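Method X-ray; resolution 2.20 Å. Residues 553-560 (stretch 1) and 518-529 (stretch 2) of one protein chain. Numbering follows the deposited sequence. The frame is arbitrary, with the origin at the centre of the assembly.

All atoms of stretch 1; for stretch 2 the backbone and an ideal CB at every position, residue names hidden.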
ATOM      1  N   GLY B 553      -1.968  28.871  16.585  1.00 37.49           N
ATOM      2  CA  GLY B 553      -1.530  29.589  15.401  1.00 36.74           C
ATOM      3  C   GLY B 553      -2.139  28.986  14.148  1.00 39.16           C
ATOM      4  O   GLY B 553      -2.690  27.875  14.183  1.00 36.81           O
ATOM      5  N   LYS B 554      -2.052  29.734  13.034  1.00 35.73           N
ATOM      6  CA  LYS B 554      -2.521  29.295  11.721  1.00 35.17           C
ATOM      7  C   LYS B 554      -1.740  28.042  11.257  1.00 38.35           C
ATOM      8  O   LYS B 554      -0.516  28.046  11.295  1.00 37.69           O
ATOM      9  CB  LYS B 554      -2.312  30.451  10.717  1.00 37.71           C
ATOM     10  CG  LYS B 554      -2.736  30.172   9.276  1.00 47.17           C
ATOM     11  CD  LYS B 554      -4.247  30.217   9.102  1.00 48.27           C
ATOM     12  CE  LYS B 554      -4.660  30.072   7.654  1.00 55.21           C
ATOM     13  NZ  LYS B 554      -6.047  29.542   7.559  1.00 61.69           N
ATOM     14  N   ALA B 555      -2.440  26.985  10.846  1.00 35.82           N
ATOM     15  CA  ALA B 555      -1.795  25.801  10.284  1.00 35.45           C
ATOM     16  C   ALA B 555      -1.634  25.953   8.782  1.00 39.86           C
ATOM     17  O   ALA B 555      -2.492  26.573   8.128  1.00 39.83           O
ATOM     18  CB  ALA B 555      -2.606  24.541  10.586  1.00 34.96           C
ATOM     19  N   VAL B 556      -0.531  25.391   8.233  1.00 35.73           N
ATOM     20  CA  VAL B 556      -0.312  25.284   6.792  1.00 35.01           C
ATOM     21  C   VAL B 556      -0.947  23.929   6.473  1.00 38.59           C
ATOM     22  O   VAL B 556      -0.372  22.892   6.805  1.00 38.93           O
ATOM     23  CB  VAL B 556       1.169  25.431   6.344  1.00 38.19           C
ATOM     24  CG1 VAL B 556       1.270  25.472   4.815  1.00 38.87           C
ATOM     25  CG2 VAL B 556       1.804  26.681   6.935  1.00 37.80           C
ATOM     26  N   GLU B 557      -2.193  23.939   5.970  1.00 33.92           N
ATOM     27  CA  GLU B 557      -2.996  22.724   5.780  1.00 32.90           C
ATOM     28  C   GLU B 557      -2.655  21.991   4.478  1.00 35.23           C
ATOM     29  O   GLU B 557      -3.478  21.853   3.586  1.00 32.42           O
ATOM     30  CB  GLU B 557      -4.494  23.042   5.885  1.00 34.46           C
ATOM     31  CG  GLU B 557      -4.880  23.655   7.221  1.00 42.44           C
ATOM     32  CD  GLU B 557      -6.368  23.562   7.490  1.00 68.62           C
ATOM     33  OE1 GLU B 557      -6.818  22.513   8.009  1.00 77.75           O
ATOM     34  OE2 GLU B 557      -7.091  24.511   7.114  1.00 52.36           O
ATOM     35  N   LEU B 558      -1.418  21.476   4.414  1.00 34.44           N
ATOM     36  CA  LEU B 558      -0.892  20.788   3.253  1.00 34.70           C
ATOM     37  C   LEU B 558      -1.613  19.487   2.977  1.00 40.12           C
ATOM     38  O   LEU B 558      -1.680  19.072   1.816  1.00 39.72           O
ATOM     39  CB  LEU B 558       0.597  20.483   3.458  1.00 34.95           C
ATOM     40  CG  LEU B 558       1.565  21.635   3.662  1.00 38.77           C
ATOM     41  CD1 LEU B 558       2.953  21.092   3.981  1.00 38.09           C
ATOM     42  CD2 LEU B 558       1.590  22.572   2.429  1.00 39.03           C
ATOM     43  N   ASP B 559      -2.119  18.826   4.053  1.00 36.43           N
ATOM     44  CA  ASP B 559      -2.694  17.487   4.040  1.00 36.41           C
ATOM     45  C   ASP B 559      -1.672  16.547   3.371  1.00 38.68           C
ATOM     46  O   ASP B 559      -2.017  15.714   2.539  1.00 38.42           O
ATOM     47  CB  ASP B 559      -4.095  17.431   3.395  1.00 39.61           C
ATOM     48  CG  ASP B 559      -4.815  16.096   3.572  1.00 52.84           C
ATOM     49  OD1 ASP B 559      -4.536  15.394   4.572  1.00 53.68           O
ATOM     50  OD2 ASP B 559      -5.602  15.723   2.678  1.00 58.65           O
ATOM     51  N   LEU B 560      -0.382  16.746   3.710  1.00 34.17           N
ATOM     52  CA  LEU B 560       0.718  15.961   3.180  1.00 33.66           C
ATOM     53  C   LEU B 560       0.665  14.608   3.840  1.00 37.23           C
ATOM     54  O   LEU B 560       1.059  14.471   4.994  1.00 36.63           O
ATOM     55  CB  LEU B 560       2.055  16.680   3.442  1.00 34.28           C
ATOM     56  CG  LEU B 560       3.314  16.003   2.853  1.00 38.83           C
ATOM     57  CD1 LEU B 560       3.410  16.232   1.343  1.00 39.55           C
ATOM     58  CD2 LEU B 560       4.545  16.526   3.521  1.00 40.88           C
ATOM     59  N   UNK B 518      -8.252  17.523  -4.651  1.00 40.97           N
ATOM     60  CA  UNK B 518      -8.803  17.318  -3.316  1.00 40.84           C
ATOM     61  C   UNK B 518      -8.637  18.522  -2.414  1.00 46.30           C
ATOM     62  O   UNK B 518      -9.415  18.688  -1.461  1.00 45.57           O
ATOM     63  CB  UNK B 518      -8.145  16.101  -2.662  1.00 40.84           C
ATOM     64  N   UNK B 519      -7.627  19.358  -2.695  1.00 42.55           N
ATOM     65  CA  UNK B 519      -7.329  20.531  -1.884  1.00 41.92           C
ATOM     66  C   UNK B 519      -6.609  21.571  -2.691  1.00 44.25           C
ATOM     67  O   UNK B 519      -5.737  21.253  -3.494  1.00 41.31           O
ATOM     68  CB  UNK B 519      -6.495  20.150  -0.659  1.00 41.92           C
ATOM     69  N   UNK B 520      -6.964  22.819  -2.452  1.00 43.55           N
ATOM     70  CA  UNK B 520      -6.356  23.985  -3.047  1.00 44.73           C
ATOM     71  C   UNK B 520      -6.065  24.950  -1.906  1.00 50.59           C
ATOM     72  O   UNK B 520      -6.978  25.399  -1.204  1.00 52.13           O
ATOM     73  CB  UNK B 520      -7.253  24.613  -4.116  1.00 44.73           C
ATOM     74  N   UNK B 521      -4.786  25.203  -1.677  1.00 45.70           N
ATOM     75  CA  UNK B 521      -4.338  26.095  -0.611  1.00 44.43           C
ATOM     76  C   UNK B 521      -3.782  27.342  -1.290  1.00 46.78           C
ATOM     77  O   UNK B 521      -2.631  27.360  -1.724  1.00 46.63           O
ATOM     78  CB  UNK B 521      -3.296  25.430   0.291  1.00 44.43           C
ATOM     79  N   UNK B 522      -4.643  28.350  -1.455  1.00 41.88           N
ATOM     80  CA  UNK B 522      -4.330  29.619  -2.120  1.00 41.63           C
ATOM     81  C   UNK B 522      -3.476  30.533  -1.239  1.00 44.23           C
ATOM     82  O   UNK B 522      -3.497  30.407  -0.009  1.00 42.68           O
ATOM     83  CB  UNK B 522      -5.622  30.339  -2.510  1.00 41.63           C
ATOM     84  N   UNK B 523      -2.750  31.480  -1.886  1.00 42.67           N
ATOM     85  CA  UNK B 523      -1.883  32.483  -1.254  1.00 43.70           C
ATOM     86  C   UNK B 523      -0.952  31.781  -0.267  1.00 45.46           C
ATOM     87  O   UNK B 523      -0.976  32.046   0.936  1.00 44.76           O
ATOM     88  CB  UNK B 523      -2.708  33.561  -0.548  1.00 43.70           C
ATOM     89  N   UNK B 524      -0.191  30.812  -0.791  1.00 43.12           N
ATOM     90  CA  UNK B 524       0.703  29.944  -0.016  1.00 41.88           C
ATOM     91  C   UNK B 524       1.795  30.733   0.699  1.00 47.03           C
ATOM     92  O   UNK B 524       1.967  30.509   1.886  1.00 48.65           O
ATOM     93  CB  UNK B 524       1.342  28.898  -0.931  1.00 41.88           C
ATOM     94  N   UNK B 525       2.505  31.653   0.007  1.00 44.63           N
ATOM     95  CA  UNK B 525       3.550  32.500   0.608  1.00 46.46           C
ATOM     96  C   UNK B 525       3.054  33.213   1.865  1.00 49.77           C
ATOM     97  O   UNK B 525       3.719  33.200   2.892  1.00 48.83           O
ATOM     98  CB  UNK B 525       4.040  33.534  -0.408  1.00 46.46           C
ATOM     99  N   UNK B 526       1.885  33.867   1.740  1.00 47.39           N
ATOM    100  CA  UNK B 526       1.195  34.658   2.756  1.00 46.71           C
ATOM    101  C   UNK B 526       0.774  33.765   3.917  1.00 49.34           C
ATOM    102  O   UNK B 526       1.032  34.139   5.046  1.00 50.61           O
ATOM    103  CB  UNK B 526      -0.022  35.366   2.158  1.00 46.71           C
ATOM    104  N   UNK B 527       0.168  32.578   3.641  1.00 44.25           N
ATOM    105  CA  UNK B 527      -0.266  31.563   4.629  1.00 41.91           C
ATOM    106  C   UNK B 527       0.915  31.096   5.493  1.00 45.06           C
ATOM    107  O   UNK B 527       0.725  30.960   6.697  1.00 44.66           O
ATOM    108  CB  UNK B 527      -0.897  30.363   3.920  1.00 41.91           C
ATOM    109  N   UNK B 528       2.119  30.849   4.888  1.00 41.26           N
ATOM    110  CA  UNK B 528       3.332  30.424   5.620  1.00 40.05           C
ATOM    111  C   UNK B 528       3.791  31.574   6.539  1.00 45.33           C
ATOM    112  O   UNK B 528       4.096  31.325   7.709  1.00 45.75           O
ATOM    113  CB  UNK B 528       4.448  30.030   4.650  1.00 40.05           C
ATOM    114  N   UNK B 529       3.770  32.825   6.035  1.00 41.89           N
ATOM    115  CA  UNK B 529       4.137  34.024   6.812  1.00 41.82           C
ATOM    116  C   UNK B 529       3.160  34.165   8.012  1.00 46.30           C
ATOM    117  O   UNK B 529       3.602  34.404   9.138  1.00 46.99           O
ATOM    118  CB  UNK B 529       4.101  35.274   5.930  1.00 41.82           C
TER

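Position 518 opens the stretch on a strand. Its CA-to-CB bond points toward stretch 1, yet nothing lies within 5.5 Å of the ideal CB, so any polar or charged side chain would do. It is Glu518, whose end leads away.

Position 519 is more demanding. With phi/psi of -155/141 its CB points toward stretch 1, 5.4 Å from Asp559 CB, and two carboxylates, Glu557 and Asp559, lie beyond. A long basic side chain suits the place; a lysine or an arginine could reach. The deposited residue is Arg519. Its CD packs 3.4 Å from Glu557 O, and its guanidinium is laid under Asp559, whose CB covers one face at 3.7 Å from Arg519 CZ. Asp559 OD2 and Arg519 NH2 form a long salt bridge of 4.0 Å, in which the oxygen sits well out of the guanidinium plane, so the attraction is one of charge alone. Glu557 OE1 stays 4.3 Å from Arg519 NH1, beyond a salt bridge.

Position 520 is out of reach and tolerant; Glu520 makes a long salt bridge with position 522.

Position 521 points toward stretch 1, its ideal CB 4.9 Å from Glu557 O, with methyls of Val556 and Leu558 farther on. Leucine, isoleucine or methionine would suit. Leu521 (chi1 t, chi2 p) brings CD2 to 4.0 Å from Val556 CG1 and 4.3 Å from Leu558 CD2, bridging two side chains of the facing strand.

Positions 522 and 523 face open space. The first is Lys522. The second has a positive phi (50/57), which glycine, asparagine or aspartate accept readily; Asn523 sits at the N-cap but makes no side-chain capping bond.

At 524 the helix begins, and CB points sideways with nothing near. Only a side chain of some length could meet stretch 1, preferably an apolar one: Leu524 CD1 comes to 4.2 Å from Val556 CG1.

Positions 525 and 526 are out of reach, and polar residues fit: Arg525 and Glu526.

Position 527 looks sideways between Lys554 CE, 5.3 Å from the ideal CB, and Val556 CG1, at 5.4 Å. A small or beta-branched residue suits such a gap. Thr527 sets CG2 4.2 Å from Lys554 CE, while its OG1 donates to Asn523 O at 2.7 Å, keeping its polar end within the helix turn.

At 528 CB points away, but its ideal position is 4.8 Å from Val556 CG2, favouring an aliphatic residue. Ile528 CG1 rests 4.2 Å from that Val556 CG2.

Position 529 is out of reach and little constrained; it is Val529.

Stretch 2 518-529: ERELKNLRETIV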
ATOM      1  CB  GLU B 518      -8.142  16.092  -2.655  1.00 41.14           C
ATOM      2  CG  GLU B 518      -8.515  14.771  -3.321  1.00 50.63           C
ATOM      3  CD  GLU B 518      -9.966  14.316  -3.239  1.00 70.63           C
ATOM      4  OE1 GLU B 518     -10.793  15.004  -2.594  1.00 66.11           O
ATOM      5  OE2 GLU B 518     -10.270  13.241  -3.803  1.00 62.75           O
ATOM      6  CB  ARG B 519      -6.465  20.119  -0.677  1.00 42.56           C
ATOM      7  CG  ARG B 519      -6.354  21.176   0.402  1.00 61.63           C
ATOM      8  CD  ARG B 519      -5.981  20.558   1.728  1.00 73.11           C
ATOM      9  NE  ARG B 519      -6.988  19.616   2.211  1.00 75.15           N
ATOM     10  CZ  ARG B 519      -7.247  19.417   3.490  1.00 73.55           C
ATOM     11  NH1 ARG B 519      -6.592  20.092   4.412  1.00 55.54           N
ATOM     12  NH2 ARG B 519      -8.167  18.536   3.857  1.00 64.30           N
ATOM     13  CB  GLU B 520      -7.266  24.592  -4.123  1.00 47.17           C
ATOM     14  CG  GLU B 520      -6.684  25.835  -4.776  1.00 61.07           C
ATOM     15  CD  GLU B 520      -7.613  26.599  -5.697  1.00 83.51           C
ATOM     16  OE1 GLU B 520      -8.817  26.708  -5.373  1.00 81.47           O
ATOM     17  OE2 GLU B 520      -7.119  27.137  -6.715  1.00 70.22           O
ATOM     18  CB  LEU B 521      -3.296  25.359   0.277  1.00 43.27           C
ATOM     19  CG  LEU B 521      -2.844  26.020   1.550  1.00 48.63           C
ATOM     20  CD1 LEU B 521      -4.028  26.332   2.439  1.00 50.66           C
ATOM     21  CD2 LEU B 521      -1.874  25.114   2.306  1.00 45.95           C
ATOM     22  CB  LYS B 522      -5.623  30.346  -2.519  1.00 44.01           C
ATOM     23  CG  LYS B 522      -6.263  29.795  -3.782  1.00 63.61           C
ATOM     24  CD  LYS B 522      -7.571  30.501  -4.107  1.00 77.39           C
ATOM     25  CE  LYS B 522      -8.074  30.142  -5.487  1.00 91.78           C
ATOM     26  NZ  LYS B 522      -9.528  30.436  -5.653  1.00 99.70           N
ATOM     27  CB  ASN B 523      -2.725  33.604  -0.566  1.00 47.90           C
ATOM     28  CG  ASN B 523      -3.803  34.217  -1.437  1.00 58.28           C
ATOM     29  OD1 ASN B 523      -3.529  34.815  -2.478  1.00 53.16           O
ATOM     30  ND2 ASN B 523      -5.056  34.084  -1.028  1.00 45.61           N
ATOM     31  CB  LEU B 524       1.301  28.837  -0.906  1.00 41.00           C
ATOM     32  CG  LEU B 524       2.118  27.735  -0.194  1.00 44.29           C
ATOM     33  CD1 LEU B 524       1.340  27.098   0.973  1.00 42.55           C
ATOM     34  CD2 LEU B 524       2.615  26.684  -1.194  1.00 43.03           C
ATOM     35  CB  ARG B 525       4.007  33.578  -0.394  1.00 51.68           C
ATOM     36  CG  ARG B 525       5.210  33.229  -1.242  1.00 61.65           C
ATOM     37  CD  ARG B 525       5.487  34.338  -2.251  1.00 58.92           C
ATOM     38  NE  ARG B 525       6.350  33.859  -3.331  1.00 61.36           N
ATOM     39  CZ  ARG B 525       5.908  33.475  -4.522  1.00 79.87           C
ATOM     40  NH1 ARG B 525       4.617  33.553  -4.814  1.00 75.56           N
ATOM     41  NH2 ARG B 525       6.755  33.025  -5.438  1.00 67.20           N
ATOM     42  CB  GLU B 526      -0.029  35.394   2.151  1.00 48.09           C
ATOM     43  CG  GLU B 526       0.250  36.322   0.964  1.00 52.78           C
ATOM     44  CD  GLU B 526       0.461  35.711  -0.416  1.00 68.97           C
ATOM     45  OE1 GLU B 526       0.450  34.465  -0.537  1.00 58.69           O
ATOM     46  OE2 GLU B 526       0.708  36.483  -1.371  1.00 62.12           O
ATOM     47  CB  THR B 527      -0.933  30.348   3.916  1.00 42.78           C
ATOM     48  OG1 THR B 527      -1.969  30.831   3.076  1.00 41.94           O
ATOM     49  CG2 THR B 527      -1.521  29.298   4.898  1.00 34.91           C
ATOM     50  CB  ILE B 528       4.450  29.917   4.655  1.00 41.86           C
ATOM     51  CG1 ILE B 528       3.945  28.659   3.896  1.00 40.14           C
ATOM     52  CG2 ILE B 528       5.751  29.594   5.412  1.00 42.10           C
ATOM     53  CD1 ILE B 528       4.768  28.249   2.719  1.00 40.54           C
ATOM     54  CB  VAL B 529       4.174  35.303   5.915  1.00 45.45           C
ATOM     55  CG1 VAL B 529       4.274  36.585   6.747  1.00 45.12           C
ATOM     56  CG2 VAL B 529       5.309  35.235   4.902  1.00 45.53           C
TER
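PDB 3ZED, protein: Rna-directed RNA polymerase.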